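Local coordinates for cell-binding factor 2 (Campylobacter jejuni, PDB 3RFW), which acts as a SurA-like chaperone and probably catalyses the cis-trans isomerisation of peptidyl-proline bonds in other proteins, at residues V6-F20 with A39-L51. Residues are numbered along the deposited sequence; the frame is centred on the assembly and turned at random.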
loop_
_atom_site.group_PDB
_atom_site.type_symbol
_atom_site.label_atom_id
_atom_site.label_comp_id
_atom_site.label_asym_id
_atom_site.label_seq_id
_atom_site.Cartn_x
_atom_site.Cartn_y
_atom_site.Cartn_z
ATOM N N VAL A 6 35.747 -26.261 -3.362
ATOM C CA VAL A 6 35.465 -25.848 -4.719
ATOM C C VAL A 6 36.789 -25.680 -5.403
ATOM O O VAL A 6 37.590 -24.843 -4.987
ATOM C CB VAL A 6 34.762 -24.485 -4.762
ATOM C CG1 VAL A 6 34.480 -24.092 -6.235
ATOM C CG2 VAL A 6 33.440 -24.534 -3.989
ATOM N N ASN A 7 37.022 -26.484 -6.443
ATOM C CA ASN A 7 38.332 -26.626 -7.076
ATOM C C ASN A 7 39.473 -26.803 -6.076
ATOM O O ASN A 7 40.559 -26.287 -6.275
ATOM C CB ASN A 7 38.614 -25.459 -8.016
ATOM C CG ASN A 7 37.629 -25.385 -9.175
ATOM O OD1 ASN A 7 37.302 -24.299 -9.682
ATOM N ND2 ASN A 7 37.207 -26.535 -9.642
ATOM N N GLY A 8 39.226 -27.535 -4.996
ATOM C CA GLY A 8 40.246 -27.710 -3.949
ATOM C C GLY A 8 40.141 -26.802 -2.723
ATOM O O GLY A 8 40.624 -27.153 -1.642
ATOM N N LYS A 9 39.488 -25.646 -2.874
ATOM C CA LYS A 9 39.442 -24.662 -1.811
ATOM C C LYS A 9 38.242 -24.881 -0.902
ATOM O O LYS A 9 37.084 -24.953 -1.359
ATOM C CB LYS A 9 39.419 -23.246 -2.395
ATOM C CG LYS A 9 39.070 -22.177 -1.351
ATOM C CD LYS A 9 39.003 -20.747 -1.934
ATOM C CE LYS A 9 37.542 -20.297 -2.186
ATOM N NZ LYS A 9 36.715 -20.567 -0.991
ATOM N N SER A 10 38.513 -24.802 0.386
ATOM C CA SER A 10 37.548 -25.020 1.433
ATOM C C SER A 10 36.527 -23.885 1.558
ATOM O O SER A 10 36.859 -22.712 1.431
ATOM C CB SER A 10 38.291 -25.168 2.766
ATOM O OG SER A 10 38.777 -26.492 2.892
ATOM N N ILE A 11 35.271 -24.263 1.774
ATOM C CA ILE A 11 34.225 -23.329 2.124
ATOM C C ILE A 11 33.846 -23.686 3.563
ATOM O O ILE A 11 33.456 -24.822 3.841
ATOM C CB ILE A 11 32.988 -23.504 1.177
ATOM C CG1 ILE A 11 33.390 -23.376 -0.302
ATOM C CG2 ILE A 11 31.826 -22.578 1.547
ATOM C CD1 ILE A 11 33.677 -21.945 -0.788
ATOM N N SER A 12 33.995 -22.724 4.476
ATOM C CA SER A 12 33.550 -22.900 5.863
ATOM C C SER A 12 32.051 -22.700 6.036
ATOM O O SER A 12 31.416 -22.009 5.242
ATOM C CB SER A 12 34.281 -21.929 6.791
ATOM O OG SER A 12 34.136 -20.581 6.367
ATOM N N ASP A 13 31.520 -23.227 7.137
ATOM C CA ASP A 13 30.181 -22.896 7.579
ATOM C C ASP A 13 30.073 -21.445 8.041
ATOM O O ASP A 13 29.056 -20.781 7.801
ATOM C CB ASP A 13 29.716 -23.851 8.682
ATOM C CG ASP A 13 30.635 -23.842 9.896
ATOM O OD1 ASP A 13 31.667 -23.128 9.906
ATOM O OD2 ASP A 13 30.322 -24.571 10.846
ATOM N N THR A 14 31.165 -20.943 8.601
ATOM C CA THR A 14 31.337 -19.552 8.986
ATOM C C THR A 14 31.002 -18.544 7.881
ATOM O O THR A 14 30.319 -17.533 8.130
ATOM C CB THR A 14 32.818 -19.293 9.395
ATOM O OG1 THR A 14 33.301 -20.376 10.206
ATOM C CG2 THR A 14 32.938 -17.990 10.173
ATOM N N GLU A 15 31.608 -18.719 6.712
ATOM C CA GLU A 15 31.397 -17.759 5.644
ATOM C C GLU A 15 30.002 -17.893 5.022
ATOM O O GLU A 15 29.458 -16.910 4.553
ATOM C CB GLU A 15 32.495 -17.842 4.579
ATOM C CG GLU A 15 32.452 -19.120 3.714
ATOM C CD GLU A 15 33.747 -19.331 2.930
ATOM O OE1 GLU A 15 34.540 -20.182 3.361
ATOM O OE2 GLU A 15 33.976 -18.642 1.901
ATOM N N VAL A 16 29.462 -19.113 4.972
ATOM C CA VAL A 16 28.109 -19.314 4.497
ATOM C C VAL A 16 27.121 -18.630 5.449
ATOM O O VAL A 16 26.236 -17.886 5.024
ATOM C CB VAL A 16 27.775 -20.792 4.416
ATOM C CG1 VAL A 16 26.298 -20.955 4.041
ATOM C CG2 VAL A 16 28.713 -21.507 3.350
ATOM N N SER A 17 27.252 -18.976 6.725
ATOM C CA SER A 17 26.521 -18.377 7.814
ATOM C C SER A 17 26.560 -16.841 7.823
ATOM O O SER A 17 25.508 -16.209 7.856
ATOM C CB SER A 17 27.030 -18.944 9.137
ATOM O OG SER A 17 26.364 -18.352 10.238
ATOM N N GLU A 18 27.744 -16.244 7.671
ATOM C CA GLU A 18 27.846 -14.791 7.619
ATOM C C GLU A 18 27.190 -14.206 6.388
ATOM O O GLU A 18 26.592 -13.115 6.447
ATOM C CB GLU A 18 29.301 -14.317 7.726
ATOM C CG GLU A 18 29.995 -14.820 8.990
ATOM C CD GLU A 18 31.106 -13.892 9.496
ATOM O OE1 GLU A 18 30.765 -12.939 10.243
ATOM O OE2 GLU A 18 32.314 -14.187 9.241
ATOM N N PHE A 19 27.307 -14.907 5.258
ATOM C CA PHE A 19 26.653 -14.417 4.039
ATOM C C PHE A 19 25.123 -14.362 4.225
ATOM O O PHE A 19 24.487 -13.460 3.713
ATOM C CB PHE A 19 27.019 -15.277 2.820
ATOM C CG PHE A 19 26.429 -14.788 1.526
ATOM C CD1 PHE A 19 26.968 -13.682 0.869
ATOM C CD2 PHE A 19 25.342 -15.447 0.950
ATOM C CE1 PHE A 19 26.397 -13.190 -0.296
ATOM C CE2 PHE A 19 24.840 -15.041 -0.279
ATOM C CZ PHE A 19 25.343 -13.883 -0.901
ATOM N N PHE A 20 24.537 -15.349 4.909
ATOM C CA PHE A 20 23.074 -15.431 4.979
ATOM C C PHE A 20 22.458 -14.827 6.254
ATOM O O PHE A 20 21.240 -14.741 6.380
ATOM C CB PHE A 20 22.579 -16.870 4.788
ATOM C CG PHE A 20 22.703 -17.363 3.389
ATOM C CD1 PHE A 20 21.906 -16.839 2.385
ATOM C CD2 PHE A 20 23.658 -18.297 3.067
ATOM C CE1 PHE A 20 22.049 -17.275 1.083
ATOM C CE2 PHE A 20 23.807 -18.736 1.774
ATOM C CZ PHE A 20 23.024 -18.198 0.763
ATOM N N ALA A 39 20.999 -26.307 0.455
ATOM C CA ALA A 39 20.591 -25.351 -0.553
ATOM C C ALA A 39 21.332 -24.009 -0.404
ATOM O O ALA A 39 21.642 -23.341 -1.398
ATOM C CB ALA A 39 19.118 -25.137 -0.483
ATOM N N LEU A 40 21.643 -23.637 0.831
ATOM C CA LEU A 40 22.271 -22.345 1.089
ATOM C C LEU A 40 23.736 -22.453 0.734
ATOM O O LEU A 40 24.277 -21.558 0.104
ATOM C CB LEU A 40 22.103 -21.911 2.555
ATOM C CG LEU A 40 20.657 -21.529 2.923
ATOM C CD1 LEU A 40 20.615 -21.139 4.372
ATOM C CD2 LEU A 40 20.118 -20.376 2.077
ATOM N N ILE A 41 24.338 -23.594 1.041
ATOM C CA ILE A 41 25.698 -23.864 0.591
ATOM C C ILE A 41 25.863 -23.815 -0.939
ATOM O O ILE A 41 26.769 -23.144 -1.438
ATOM C CB ILE A 41 26.256 -25.154 1.177
ATOM C CG1 ILE A 41 26.182 -25.107 2.705
ATOM C CG2 ILE A 41 27.721 -25.320 0.739
ATOM C CD1 ILE A 41 26.507 -26.430 3.380
ATOM N N GLN A 42 24.927 -24.417 -1.670
ATOM C CA GLN A 42 24.916 -24.367 -3.146
ATOM C C GLN A 42 24.830 -22.937 -3.634
ATOM O O GLN A 42 25.535 -22.545 -4.542
ATOM C CB GLN A 42 23.688 -25.097 -3.731
ATOM C CG GLN A 42 23.756 -26.618 -3.719
ATOM C CD GLN A 42 22.689 -27.239 -4.628
ATOM O OE1 GLN A 42 21.952 -28.146 -4.222
ATOM N NE2 GLN A 42 22.562 -26.697 -5.846
ATOM N N GLN A 43 23.819 -22.232 -3.152
ATOM C CA GLN A 43 23.645 -20.836 -3.494
ATOM C C GLN A 43 24.934 -20.005 -3.256
ATOM O O GLN A 43 25.367 -19.242 -4.126
ATOM C CB GLN A 43 22.478 -20.274 -2.703
ATOM C CG GLN A 43 22.098 -18.879 -3.134
ATOM C CD GLN A 43 20.697 -18.481 -2.672
ATOM O OE1 GLN A 43 19.903 -19.322 -2.193
ATOM N NE2 GLN A 43 20.378 -17.198 -2.826
ATOM N N TYR A 44 25.605 -20.263 -2.139
ATOM C CA TYR A 44 26.798 -19.506 -1.759
ATOM C C TYR A 44 27.971 -19.828 -2.670
ATOM O O TYR A 44 28.668 -18.916 -3.163
ATOM C CB TYR A 44 27.173 -19.779 -0.289
ATOM C CG TYR A 44 28.459 -19.074 0.137
ATOM C CD1 TYR A 44 29.699 -19.694 -0.018
ATOM C CD2 TYR A 44 28.441 -17.738 0.544
ATOM C CE1 TYR A 44 30.890 -19.013 0.208
ATOM C CE2 TYR A 44 29.638 -17.054 0.830
ATOM C CZ TYR A 44 30.852 -17.697 0.676
ATOM O OH TYR A 44 32.029 -17.036 0.995
ATOM N N ILE A 45 28.097 -21.113 -3.016
ATOM C CA ILE A 45 29.122 -21.573 -3.982
ATOM C C ILE A 45 28.900 -20.943 -5.360
ATOM O O ILE A 45 29.826 -20.512 -6.052
ATOM C CB ILE A 45 29.095 -23.152 -4.065
ATOM C CG1 ILE A 45 29.698 -23.731 -2.769
ATOM C CG2 ILE A 45 29.837 -23.620 -5.305
ATOM C CD1 ILE A 45 29.405 -25.199 -2.503
ATOM N N MET A 46 27.644 -20.822 -5.741
ATOM C CA MET A 46 27.302 -20.195 -7.020
ATOM C C MET A 46 27.689 -18.715 -7.009
ATOM O O MET A 46 28.307 -18.216 -7.970
ATOM C CB MET A 46 25.804 -20.384 -7.320
ATOM C CG MET A 46 25.246 -19.486 -8.443
ATOM S SD MET A 46 25.798 -20.171 -10.015
ATOM C CE MET A 46 24.802 -21.676 -9.974
ATOM N N GLN A 47 27.334 -18.018 -5.930
ATOM C CA GLN A 47 27.824 -16.638 -5.671
ATOM C C GLN A 47 29.357 -16.580 -5.718
ATOM O O GLN A 47 29.917 -15.805 -6.433
ATOM C CB GLN A 47 27.277 -16.123 -4.307
ATOM C CG GLN A 47 27.736 -14.702 -3.865
ATOM C CD GLN A 47 29.002 -14.696 -2.973
ATOM O OE1 GLN A 47 29.504 -15.744 -2.529
ATOM N NE2 GLN A 47 29.492 -13.506 -2.678
ATOM N N ASP A 48 30.014 -17.573 -5.158
ATOM C CA ASP A 48 31.470 -17.562 -5.148
ATOM C C ASP A 48 32.095 -17.705 -6.518
ATOM O O ASP A 48 33.088 -17.041 -6.864
ATOM C CB ASP A 48 31.990 -18.620 -4.212
ATOM C CG ASP A 48 33.485 -18.499 -3.983
ATOM O OD1 ASP A 48 33.897 -17.605 -3.218
ATOM O OD2 ASP A 48 34.246 -19.289 -4.591
ATOM N N LEU A 49 31.413 -18.463 -7.363
ATOM C CA LEU A 49 31.934 -18.768 -8.677
ATOM C C LEU A 49 31.631 -17.613 -9.582
ATOM O O LEU A 49 32.360 -17.368 -10.509
ATOM C CB LEU A 49 31.304 -20.066 -9.241
ATOM C CG LEU A 49 31.823 -21.346 -8.548
ATOM C CD1 LEU A 49 30.987 -22.607 -8.909
ATOM C CD2 LEU A 49 33.301 -21.584 -8.872
ATOM N N ILE A 50 30.535 -16.910 -9.339
ATOM C CA ILE A 50 30.255 -15.726 -10.145
ATOM C C ILE A 50 31.330 -14.647 -9.823
ATOM O O ILE A 50 31.837 -13.970 -10.713
ATOM C CB ILE A 50 28.872 -15.182 -9.846
ATOM C CG1 ILE A 50 27.799 -16.047 -10.515
ATOM C CG2 ILE A 50 28.802 -13.726 -10.284
ATOM C CD1 ILE A 50 26.428 -15.923 -9.927
ATOM N N LEU A 51 31.723 -14.549 -8.558
ATOM C CA LEU A 51 32.814 -13.607 -8.163
ATOM C C LEU A 51 34.129 -13.932 -8.878
ATOM O O LEU A 51 34.768 -13.053 -9.436
ATOM C CB LEU A 51 33.047 -13.654 -6.637
ATOM C CG LEU A 51 32.003 -12.985 -5.719
ATOM C CD1 LEU A 51 32.310 -13.272 -4.256
ATOM C CD2 LEU A 51 31.862 -11.444 -5.942
#
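The ring of Tyr44, the knob of a knob-into-hole contact, sits among Glu15, Val16, Phe19 and Phe20. Val16 CA lies over one face, toward the rim, and the side-chain amide of Gln47 lies over the other; the edge of the tyrosine is turned to the face of Phe19 in an offset edge-to-face pair, with centroids 5.5 Å apart and planes at 71°. Phe20 is sandwiched in its turn: Phe19 CD2 stands over the centre of one face, and on the opposite face Leu40 CD2 makes a CH-pi contact 3.8 Å from the Phe20 ring centroid, while Val16 CG1 and Gln43 CG meet its edge.

The case illustrates how, in a SurA-like chaperone, an N-terminal beta hairpin and the helix that follows it can pack across helix 34-56. The hairpin, turned through a type I' beta turn from Val6 to Lys9, runs into helix 13-24, whose first part, 13-20, crosses the 39-51 part of helix 34-56 at 88°. With CG anti to the backbone N (chi1 177°), Tyr44 reaches across this near-perpendicular junction. The hairpin contributes aliphatic cover: Ile11 CG2 packs 3.9 Å from Tyr44 CD1, Val6 CG2 lies 3.9 Å from Ile45 CG2, and Val6 CG1 meets the end of Leu49. Beyond them the sheet continues antiparallel into a strand of the second subunit at Val6, so the same segment serves fold and dimer.

The polar end of the knob is held by the helix start. Ser12 and Glu15 form a capping box, in which Ser12 OG accepts from Glu15 N and Ser12 N donates to Glu15 OE1, 2.8 Å away, helping to fix the carboxylate. Its other oxygen, Glu15 OE2, accepts a hydrogen bond from Tyr44 OH through its anti lone pair, the two oxygens 2.7 Å apart.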